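PDB 3IT8: 2L protein from Yaba-like disease virus, which binds tumour necrosis factor, and so probably blunts this host cytokine, using an MHC class I-like fold. Local coordinates for residues 3-8 / 19-24; 25-30 / 208-213; 54-59 / 167-172. One frame throughout, in Å; residues are numbered along the deposited sequence.

Interaction 1 (3-8 / 19-24). With NAG (2-acetamido-2-deoxy-beta-D-glucopyranose), chain M.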
loop_
_atom_site.group_PDB
_atom_site.type_symbol
_atom_site.label_atom_id
_atom_site.label_comp_id
_atom_site.label_asym_id
_atom_site.label_seq_id
_atom_site.Cartn_x
_atom_site.Cartn_y
_atom_site.Cartn_z
ATOM N N LEU D 3 33.919 5.098 8.908
ATOM C CA LEU D 3 33.891 5.142 10.369
ATOM C C LEU D 3 34.542 3.840 10.886
ATOM O O LEU D 3 34.038 2.744 10.643
ATOM C CB LEU D 3 32.464 5.279 10.898
ATOM C CG LEU D 3 32.389 5.464 12.429
ATOM C CD1 LEU D 3 33.240 6.639 12.878
ATOM C CD2 LEU D 3 30.953 5.706 12.851
ATOM N N LYS D 4 35.674 3.956 11.576
ATOM C CA LYS D 4 36.365 2.770 12.075
ATOM C C LYS D 4 36.643 2.790 13.576
ATOM O O LYS D 4 37.124 3.788 14.102
ATOM C CB LYS D 4 37.688 2.586 11.319
ATOM C CG LYS D 4 38.426 1.326 11.706
ATOM C CD LYS D 4 39.727 1.133 10.937
ATOM C CE LYS D 4 40.815 2.095 11.374
ATOM N NZ LYS D 4 42.131 1.790 10.722
ATOM N N TYR D 5 36.330 1.686 14.253
ATOM C CA TYR D 5 36.575 1.517 15.687
ATOM C C TYR D 5 37.643 0.428 15.858
ATOM O O TYR D 5 37.527 -0.663 15.290
ATOM C CB TYR D 5 35.296 1.094 16.400
ATOM C CG TYR D 5 34.297 2.209 16.615
ATOM C CD1 TYR D 5 34.495 3.473 16.061
ATOM C CD2 TYR D 5 33.138 1.999 17.361
ATOM C CE1 TYR D 5 33.561 4.505 16.242
ATOM C CE2 TYR D 5 32.194 3.020 17.543
ATOM C CZ TYR D 5 32.413 4.265 16.980
ATOM O OH TYR D 5 31.481 5.260 17.142
ATOM N N ASN D 6 38.681 0.714 16.630
ATOM C CA ASN D 6 39.774 -0.235 16.834
ATOM C C ASN D 6 40.046 -0.395 18.323
ATOM O O ASN D 6 40.440 0.556 18.987
ATOM C CB ASN D 6 41.038 0.284 16.105
ATOM C CG ASN D 6 42.248 -0.644 16.226
ATOM O OD1 ASN D 6 42.212 -1.673 16.910
ATOM N ND2 ASN D 6 43.327 -0.247 15.548
ATOM N N TYR D 7 39.801 -1.584 18.851
ATOM C CA TYR D 7 40.079 -1.861 20.251
ATOM C C TYR D 7 41.279 -2.802 20.268
ATOM O O TYR D 7 41.268 -3.823 19.577
ATOM C CB TYR D 7 38.916 -2.577 20.936
ATOM C CG TYR D 7 37.631 -1.804 21.023
ATOM C CD1 TYR D 7 36.743 -1.776 19.954
ATOM C CD2 TYR D 7 37.262 -1.164 22.203
ATOM C CE1 TYR D 7 35.510 -1.138 20.058
ATOM C CE2 TYR D 7 36.039 -0.522 22.317
ATOM C CZ TYR D 7 35.159 -0.518 21.237
ATOM O OH TYR D 7 33.914 0.073 21.335
ATOM N N THR D 8 42.301 -2.486 21.059
ATOM C CA THR D 8 43.460 -3.357 21.105
ATOM C C THR D 8 44.092 -3.569 22.475
ATOM O O THR D 8 44.432 -2.603 23.157
ATOM C CB THR D 8 44.553 -2.833 20.166
ATOM O OG1 THR D 8 43.998 -2.604 18.864
ATOM C CG2 THR D 8 45.686 -3.844 20.057
ATOM N N GLY D 19 45.766 -1.464 26.910
ATOM C CA GLY D 19 44.566 -1.375 26.108
ATOM C C GLY D 19 44.383 0.007 25.509
ATOM O O GLY D 19 44.578 1.025 26.161
ATOM N N VAL D 20 44.023 0.044 24.239
ATOM C CA VAL D 20 43.773 1.303 23.559
ATOM C C VAL D 20 42.579 1.152 22.663
ATOM O O VAL D 20 42.217 0.048 22.234
ATOM C CB VAL D 20 44.925 1.755 22.648
ATOM C CG1 VAL D 20 45.970 2.470 23.458
ATOM C CG2 VAL D 20 45.514 0.558 21.927
ATOM N N PHE D 21 41.977 2.291 22.376
ATOM C CA PHE D 21 40.831 2.352 21.503
ATOM C C PHE D 21 40.958 3.583 20.623
ATOM O O PHE D 21 41.320 4.658 21.091
ATOM C CB PHE D 21 39.549 2.458 22.303
ATOM C CG PHE D 21 38.379 2.820 21.463
ATOM C CD1 PHE D 21 37.772 1.863 20.654
ATOM C CD2 PHE D 21 37.929 4.141 21.410
ATOM C CE1 PHE D 21 36.736 2.217 19.800
ATOM C CE2 PHE D 21 36.896 4.506 20.564
ATOM C CZ PHE D 21 36.297 3.544 19.754
ATOM N N TYR D 22 40.660 3.423 19.341
ATOM C CA TYR D 22 40.721 4.543 18.416
ATOM C C TYR D 22 39.428 4.634 17.638
ATOM O O TYR D 22 38.888 3.628 17.192
ATOM C CB TYR D 22 41.880 4.397 17.419
ATOM C CG TYR D 22 43.259 4.493 18.026
ATOM C CD1 TYR D 22 44.040 3.350 18.209
ATOM C CD2 TYR D 22 43.784 5.724 18.428
ATOM C CE1 TYR D 22 45.310 3.428 18.773
ATOM C CE2 TYR D 22 45.053 5.813 18.999
ATOM C CZ TYR D 22 45.812 4.661 19.165
ATOM O OH TYR D 22 47.083 4.737 19.695
ATOM N N ASP D 23 38.934 5.857 17.494
ATOM C CA ASP D 23 37.725 6.149 16.734
ATOM C C ASP D 23 38.187 7.029 15.563
ATOM O O ASP D 23 38.638 8.158 15.763
ATOM C CB ASP D 23 36.740 6.924 17.600
ATOM C CG ASP D 23 35.417 7.163 16.903
ATOM O OD1 ASP D 23 35.406 7.292 15.667
ATOM O OD2 ASP D 23 34.379 7.245 17.590
ATOM N N HIS D 24 38.091 6.516 14.343
ATOM C CA HIS D 24 38.515 7.277 13.167
ATOM C C HIS D 24 37.398 7.522 12.161
ATOM O O HIS D 24 36.731 6.581 11.707
ATOM C CB HIS D 24 39.642 6.554 12.435
ATOM C CG HIS D 24 40.965 6.633 13.120
ATOM N ND1 HIS D 24 41.725 7.779 13.134
ATOM C CD2 HIS D 24 41.684 5.694 13.778
ATOM C CE1 HIS D 24 42.859 7.546 13.768
ATOM N NE2 HIS D 24 42.859 6.287 14.168
HETATM C C1 NAG M . 44.629 -0.873 15.729
HETATM C C2 NAG M . 45.336 -0.978 14.376
HETATM C C3 NAG M . 46.722 -1.632 14.564
HETATM C C4 NAG M . 47.546 -0.818 15.574
HETATM C C5 NAG M . 46.735 -0.753 16.879
HETATM C C6 NAG M . 47.427 0.026 17.983
HETATM C C7 NAG M . 43.788 -1.150 12.532
HETATM C C8 NAG M . 43.288 -2.001 11.383
HETATM N N2 NAG M . 44.518 -1.757 13.466
HETATM O O3 NAG M . 47.411 -1.705 13.325
HETATM O O4 NAG M . 48.837 -1.414 15.787
HETATM O O5 NAG M . 45.445 -0.124 16.636
HETATM O O6 NAG M . 47.304 1.428 17.787
HETATM O O7 NAG M . 43.510 0.044 12.568
#
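Phe21 and Tyr7 meet side by side on the more tightly packed side of this antiparallel strand pair. Phe21 CD1 lies over the centre of the Tyr7 ring, 3.4 Å from Tyr7 CE2, with the two planes inclined obliquely. The same phenyl group turns its edge to Tyr5: its CZ sits above the face of the Tyr5 ring, toward the rim, and the planes are 77° apart. Phe21 CG is anti to the backbone N (chi1 167°), which starts the ring toward the neighbouring strand. Asp23 lies alongside Tyr5, pointing the same way, with OD2 3.2 Å from Tyr5 CE1. This carboxylate oxygen is hydrogen-bonded to the hydroxyls of Tyr64 and Tyr170, and Tyr170 also bonds to Tyr5 OH, so the buried acid is gripped from the helices above. The backbones are joined through the hydrogen-bonded pairs Lys4-His24, Asn6-Tyr22 and Thr8-Val20; Lys4 N to His24 O measures 2.8 Å.

The reverse face is looser and partly exposed. Asn6 ND2 carries an N-linked glycan through a covalent bond to NAG C1, and Lys4 NZ donates to the acetamido O7 of that sugar at 2.9 Å. Tyr22 approaches the sugar O6 obliquely, while the Asn6 and Tyr22 CB atoms remain 4.4 Å apart. Strand 90-100 flanks 3-8 and strand 28-36 flanks 19-24. An antiparallel hairpin in mid-sheet, with an aromatic cluster facing two overlying helices and a mostly polar, glycan-bearing underside, fits the floor of an MHC class I-like platform.

Interaction 2 (25-30 / 208-213)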
loop_
_atom_site.group_PDB
_atom_site.type_symbol
_atom_site.label_atom_id
_atom_site.label_comp_id
_atom_site.label_asym_id
_atom_site.label_seq_id
_atom_site.Cartn_x
_atom_site.Cartn_y
_atom_site.Cartn_z
ATOM N N TYR D 25 37.181 8.790 11.825
ATOM C CA TYR D 25 36.198 9.165 10.802
ATOM C C TYR D 25 37.091 9.498 9.603
ATOM O O TYR D 25 37.838 10.475 9.646
ATOM C CB TYR D 25 35.418 10.399 11.210
ATOM C CG TYR D 25 34.483 10.828 10.128
ATOM C CD1 TYR D 25 33.375 10.049 9.791
ATOM C CD2 TYR D 25 34.731 11.976 9.383
ATOM C CE1 TYR D 25 32.539 10.401 8.735
ATOM C CE2 TYR D 25 33.899 12.338 8.323
ATOM C CZ TYR D 25 32.808 11.545 8.006
ATOM O OH TYR D 25 31.991 11.894 6.958
ATOM N N ASN D 26 37.027 8.696 8.540
ATOM C CA ASN D 26 37.918 8.901 7.392
ATOM C C ASN D 26 39.291 8.723 8.016
ATOM O O ASN D 26 39.487 7.793 8.792
ATOM C CB ASN D 26 37.794 10.307 6.803
ATOM C CG ASN D 26 36.532 10.488 5.998
ATOM O OD1 ASN D 26 35.833 9.525 5.695
ATOM N ND2 ASN D 26 36.237 11.729 5.631
ATOM N N ASP D 27 40.232 9.604 7.704
ATOM C CA ASP D 27 41.558 9.493 8.304
ATOM C C ASP D 27 41.699 10.417 9.513
ATOM O O ASP D 27 42.805 10.651 9.981
ATOM C CB ASP D 27 42.662 9.795 7.276
ATOM C CG ASP D 27 42.502 11.154 6.602
ATOM O OD1 ASP D 27 41.558 11.912 6.950
ATOM O OD2 ASP D 27 43.333 11.467 5.712
ATOM N N GLN D 28 40.574 10.921 10.023
ATOM C CA GLN D 28 40.576 11.841 11.163
ATOM C C GLN D 28 40.367 11.187 12.536
ATOM O O GLN D 28 39.318 10.599 12.806
ATOM C CB GLN D 28 39.483 12.894 10.994
ATOM C CG GLN D 28 39.524 13.640 9.706
ATOM C CD GLN D 28 40.813 14.395 9.525
ATOM O OE1 GLN D 28 41.701 13.958 8.783
ATOM N NE2 GLN D 28 40.930 15.539 10.203
ATOM N N LEU D 29 41.348 11.313 13.422
ATOM C CA LEU D 29 41.195 10.735 14.740
ATOM C C LEU D 29 40.079 11.494 15.467
ATOM O O LEU D 29 40.060 12.716 15.495
ATOM C CB LEU D 29 42.505 10.837 15.516
ATOM C CG LEU D 29 42.393 10.374 16.968
ATOM C CD1 LEU D 29 41.974 8.898 16.999
ATOM C CD2 LEU D 29 43.723 10.609 17.691
ATOM N N VAL D 30 39.137 10.768 16.046
ATOM C CA VAL D 30 38.046 11.401 16.759
ATOM C C VAL D 30 38.156 11.179 18.266
ATOM O O VAL D 30 37.874 12.081 19.055
ATOM C CB VAL D 30 36.700 10.849 16.296
ATOM C CG1 VAL D 30 35.573 11.491 17.083
ATOM C CG2 VAL D 30 36.527 11.099 14.827
ATOM N N TYR D 208 40.326 12.752 -2.155
ATOM C CA TYR D 208 40.374 12.942 -0.723
ATOM C C TYR D 208 39.849 11.856 0.157
ATOM O O TYR D 208 40.641 11.082 0.665
ATOM C CB TYR D 208 39.758 14.233 -0.193
ATOM C CG TYR D 208 39.725 14.110 1.332
ATOM C CD1 TYR D 208 40.859 13.643 2.037
ATOM C CD2 TYR D 208 38.536 14.290 2.056
ATOM C CE1 TYR D 208 40.804 13.342 3.409
ATOM C CE2 TYR D 208 38.477 13.994 3.441
ATOM C CZ TYR D 208 39.615 13.520 4.102
ATOM O OH TYR D 208 39.559 13.230 5.448
ATOM N N PRO D 209 38.526 11.795 0.395
ATOM C CA PRO D 209 38.141 10.689 1.295
ATOM C C PRO D 209 38.945 9.480 0.821
ATOM O O PRO D 209 38.784 9.006 -0.298
ATOM C CB PRO D 209 36.632 10.603 1.132
ATOM C CG PRO D 209 36.404 11.117 -0.262
ATOM C CD PRO D 209 37.408 12.242 -0.451
ATOM N N PRO D 210 39.888 9.018 1.661
ATOM C CA PRO D 210 40.798 7.893 1.401
ATOM C C PRO D 210 40.234 6.537 1.055
ATOM O O PRO D 210 40.961 5.677 0.554
ATOM C CB PRO D 210 41.689 7.869 2.642
ATOM C CG PRO D 210 40.802 8.419 3.703
ATOM C CD PRO D 210 40.045 9.526 3.039
ATOM N N ASP D 211 38.946 6.338 1.315
ATOM C CA ASP D 211 38.306 5.072 0.989
ATOM C C ASP D 211 37.992 5.008 -0.502
ATOM O O ASP D 211 37.316 5.881 -1.060
ATOM C CB ASP D 211 37.021 4.872 1.814
ATOM C CG ASP D 211 36.106 6.103 1.819
ATOM O OD1 ASP D 211 36.561 7.197 2.228
ATOM O OD2 ASP D 211 34.923 5.969 1.431
ATOM N N VAL D 212 38.506 3.973 -1.151
ATOM C CA VAL D 212 38.274 3.775 -2.570
ATOM C C VAL D 212 38.159 2.298 -2.793
ATOM O O VAL D 212 38.860 1.511 -2.167
ATOM C CB VAL D 212 39.434 4.311 -3.438
ATOM C CG1 VAL D 212 39.400 3.674 -4.806
ATOM C CG2 VAL D 212 39.296 5.799 -3.601
ATOM N N ILE D 213 37.244 1.919 -3.666
ATOM C CA ILE D 213 37.076 0.523 -3.986
ATOM C C ILE D 213 37.034 0.400 -5.483
ATOM O O ILE D 213 36.506 1.260 -6.189
ATOM C CB ILE D 213 35.813 -0.071 -3.358
ATOM C CG1 ILE D 213 35.976 -0.104 -1.837
ATOM C CG2 ILE D 213 35.596 -1.478 -3.878
ATOM C CD1 ILE D 213 34.791 -0.653 -1.095
#
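Tyr208 points its hydroxyl at Asp27, and the two side chains meet tip to tip. The phenol donates to Asp27 OD1, with 2.8 Å between Tyr208 OH and that oxygen. It reaches the oxygen from above the carboxylate plane, 36° out of it, while OD1 lies at the edge of the tyrosine ring, in its plane. Asp27 CB points toward the loop, and CG continues from it between the backbone N and the carbonyl carbon (chi1 55°). The second oxygen, OD2, is held by Tyr263 OH, so two tyrosines of the Ig-like domain share one acid.

Asn26 and Asp27 are the central residues of a type II' beta turn that links strands 18-25 and 28-36 of the MHC-like platform; Asn26 has the positive phi (61°) that this turn requires, and Gln28 N bonds back to Tyr25 O at 2.8 Å. The opposing loop follows strand 198-207, which carries Cys202 of the immunoglobulin disulfide, so the contact is a junction between the two domains.

Asn26 crosses Tyr208 at about a right angle, its amide plane 81° from the ring. Its ND2 is 3.6 Å from Tyr208 OH, and its OD1 accepts from Thr2 N at the start of the chain. Pro210 packs against the turn backbone, its CG 4.2 Å from Asp27 N. Asp211 contributes little to the contact; its OD2 bonds to Ile1 N and Thr100 OG1.

Interaction 3 (54-59 / 167-172); sequences SRSPHT and ILDYQK. With NAG (2-acetamido-2-deoxy-beta-D-glucopyranose), chain N.
Asp169 projects from helix 148-174 against the backbone of the loop at Arg55 and Ser56. Its CG is anti to the carbonyl carbon (chi1 -71°), and this carboxyl carbon comes to rest 3.6 Å from Arg55 O. Asp169 OD2 approaches Pro57 CD at 3.6 Å, the proline crossing the acid at about a right angle, and it also lies near the plane of the His58 ring, at its edge. Asp169 CB lies 3.7 Å from Ser56 OG.

One helix position on, Tyr170 has CG anti to its carbonyl carbon (chi1 -76°), and its side chain crosses Thr59 at about a right angle. The threonine keeps OG1 beside its backbone N (chi1 -63°) and CG2 anti to that N, and both branches face the phenol: OG1 and CG2 are 3.3 and 3.4 Å from Tyr170 OH. Whether Thr59 donates to this hydroxyl is not settled; its firmer partners are Asp23 and Tyr5 on the sheet below. A type I turn, closed by Thr59 N to Ser56 O at 2.9 Å, presents the threonine.

At the outer margin Arg55 CG and CD touch the acetamido methyl of the sugar near Asn52. His58 ND1 is hydrogen-bonded to an aromatic side chain of another protein's chain, and Leu168 packs on a second such chain. The arrangement joins the loop leading into helix 61-82 to the C-terminal part of helix 148-174, as at one end of the two helices of an MHC class I-like platform.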
loop_
_atom_site.group_PDB
_atom_site.type_symbol
_atom_site.label_atom_id
_atom_site.label_comp_id
_atom_site.label_asym_id
_atom_site.label_seq_id
_atom_site.Cartn_x
_atom_site.Cartn_y
_atom_site.Cartn_z
ATOM N N SER D 54 27.537 14.357 22.162
ATOM C CA SER D 54 26.128 14.429 22.547
ATOM C C SER D 54 25.244 14.511 21.319
ATOM O O SER D 54 24.066 14.224 21.384
ATOM C CB SER D 54 25.871 15.654 23.421
ATOM O OG SER D 54 26.568 15.550 24.647
ATOM N N ARG D 55 25.815 14.921 20.197
ATOM C CA ARG D 55 25.052 15.026 18.974
ATOM C C ARG D 55 25.156 13.744 18.157
ATOM O O ARG D 55 24.711 13.702 17.007
ATOM C CB ARG D 55 25.536 16.219 18.146
ATOM C CG ARG D 55 25.061 17.562 18.680
ATOM C CD ARG D 55 24.885 18.577 17.557
ATOM N NE ARG D 55 26.153 19.114 17.074
ATOM C CZ ARG D 55 26.338 19.611 15.853
ATOM N NH1 ARG D 55 25.333 19.632 14.987
ATOM N NH2 ARG D 55 27.526 20.095 15.498
ATOM N N SER D 56 25.739 12.698 18.747
ATOM C CA SER D 56 25.890 11.417 18.052
ATOM C C SER D 56 25.320 10.280 18.887
ATOM O O SER D 56 26.043 9.435 19.407
ATOM C CB SER D 56 27.357 11.135 17.731
ATOM O OG SER D 56 27.463 9.958 16.951
ATOM N N PRO D 57 23.999 10.248 19.011
ATOM C CA PRO D 57 23.209 9.265 19.758
ATOM C C PRO D 57 23.592 7.812 19.521
ATOM O O PRO D 57 23.374 6.970 20.382
ATOM C CB PRO D 57 21.784 9.529 19.278
ATOM C CG PRO D 57 21.803 10.975 18.988
ATOM C CD PRO D 57 23.113 11.162 18.272
ATOM N N HIS D 58 24.155 7.517 18.357
ATOM C CA HIS D 58 24.495 6.148 18.026
ATOM C C HIS D 58 25.937 5.758 18.239
ATOM O O HIS D 58 26.348 4.667 17.854
ATOM C CB HIS D 58 24.036 5.858 16.602
ATOM C CG HIS D 58 22.552 5.948 16.441
ATOM N ND1 HIS D 58 21.688 5.030 17.002
ATOM C CD2 HIS D 58 21.773 6.881 15.843
ATOM C CE1 HIS D 58 20.442 5.395 16.757
ATOM N NE2 HIS D 58 20.465 6.515 16.057
ATOM N N THR D 59 26.709 6.652 18.847
ATOM C CA THR D 59 28.090 6.339 19.169
ATOM C C THR D 59 27.912 5.692 20.535
ATOM O O THR D 59 27.281 6.272 21.408
ATOM C CB THR D 59 28.946 7.597 19.307
ATOM O OG1 THR D 59 28.985 8.285 18.052
ATOM C CG2 THR D 59 30.361 7.226 19.706
ATOM N N ILE D 167 27.619 6.988 11.615
ATOM C CA ILE D 167 28.484 7.606 10.617
ATOM C C ILE D 167 27.901 8.888 10.050
ATOM O O ILE D 167 28.636 9.806 9.708
ATOM C CB ILE D 167 28.813 6.640 9.449
ATOM C CG1 ILE D 167 29.955 7.215 8.613
ATOM C CG2 ILE D 167 27.605 6.464 8.551
ATOM C CD1 ILE D 167 30.483 6.260 7.581
ATOM N N LEU D 168 26.577 8.958 9.971
ATOM C CA LEU D 168 25.916 10.147 9.440
ATOM C C LEU D 168 26.022 11.347 10.386
ATOM O O LEU D 168 26.062 12.494 9.940
ATOM C CB LEU D 168 24.448 9.841 9.115
ATOM C CG LEU D 168 24.216 8.806 7.995
ATOM C CD1 LEU D 168 22.741 8.628 7.766
ATOM C CD2 LEU D 168 24.895 9.241 6.701
ATOM N N ASP D 169 26.075 11.090 11.689
ATOM C CA ASP D 169 26.218 12.178 12.647
ATOM C C ASP D 169 27.644 12.733 12.579
ATOM O O ASP D 169 27.857 13.943 12.697
ATOM C CB ASP D 169 25.915 11.701 14.068
ATOM C CG ASP D 169 24.441 11.404 14.286
ATOM O OD1 ASP D 169 23.602 12.217 13.831
ATOM O OD2 ASP D 169 24.124 10.369 14.924
ATOM N N TYR D 170 28.619 11.848 12.390
ATOM C CA TYR D 170 30.003 12.281 12.295
ATOM C C TYR D 170 30.134 13.202 11.094
ATOM O O TYR D 170 30.711 14.295 11.184
ATOM C CB TYR D 170 30.949 11.091 12.117
ATOM C CG TYR D 170 31.212 10.285 13.378
ATOM C CD1 TYR D 170 30.230 9.465 13.927
ATOM C CD2 TYR D 170 32.455 10.316 14.006
ATOM C CE1 TYR D 170 30.481 8.694 15.060
ATOM C CE2 TYR D 170 32.711 9.546 15.140
ATOM C CZ TYR D 170 31.718 8.738 15.653
ATOM O OH TYR D 170 31.961 7.947 16.747
ATOM N N GLN D 171 29.586 12.752 9.967
ATOM C CA GLN D 171 29.642 13.511 8.739
ATOM C C GLN D 171 29.128 14.926 8.937
ATOM O O GLN D 171 29.768 15.879 8.500
ATOM C CB GLN D 171 28.845 12.813 7.656
ATOM C CG GLN D 171 28.854 13.567 6.365
ATOM C CD GLN D 171 28.195 12.802 5.254
ATOM O OE1 GLN D 171 27.055 12.333 5.393
ATOM N NE2 GLN D 171 28.903 12.667 4.129
ATOM N N LYS D 172 27.980 15.070 9.596
ATOM C CA LYS D 172 27.407 16.393 9.854
ATOM C C LYS D 172 28.371 17.301 10.605
ATOM O O LYS D 172 28.617 18.433 10.194
ATOM C CB LYS D 172 26.130 16.296 10.684
ATOM C CG LYS D 172 24.912 15.889 9.921
ATOM C CD LYS D 172 23.672 16.063 10.775
ATOM C CE LYS D 172 22.409 15.661 9.999
ATOM N NZ LYS D 172 21.136 15.987 10.714
HETATM C C1 NAG N . 27.293 20.099 21.943
HETATM C C2 NAG N . 26.013 19.772 22.792
HETATM C C3 NAG N . 25.233 21.018 23.297
HETATM C C4 NAG N . 26.158 22.141 23.739
HETATM C C5 NAG N . 27.091 22.405 22.578
HETATM C C6 NAG N . 27.960 23.631 22.730
HETATM C C7 NAG N . 23.909 19.465 21.633
HETATM C C8 NAG N . 23.870 20.358 20.398
HETATM N N2 NAG N . 25.097 18.972 21.993
HETATM O O3 NAG N . 24.378 20.656 24.376
HETATM O O4 NAG N . 25.401 23.303 24.046
HETATM O O5 NAG N . 27.962 21.279 22.421
HETATM O O6 NAG N . 28.690 23.868 21.537
HETATM O O7 NAG N . 22.868 19.236 22.255
#

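The three contacts lie close together, their centres 14 to 16 Å apart. Interaction 1 comes first along the chain, and the turn from its strand 18-25 to strand 28-36 of the same eight-stranded sheet is where interaction 2 begins. Interaction 2 spans the longest sequence separation, and both segments of interaction 3 fall between its two ends. Helix 148-174 is the common roof: Tyr170 reaches down to Tyr5 and Asp23 of interaction 1 and packs on Tyr25 and Val30 of 25-30. Tyr170 thus couples helix to sheet, interaction 2 couples the sheet to the Ig-like domain, and of the three only interaction 3 meets other protein chains.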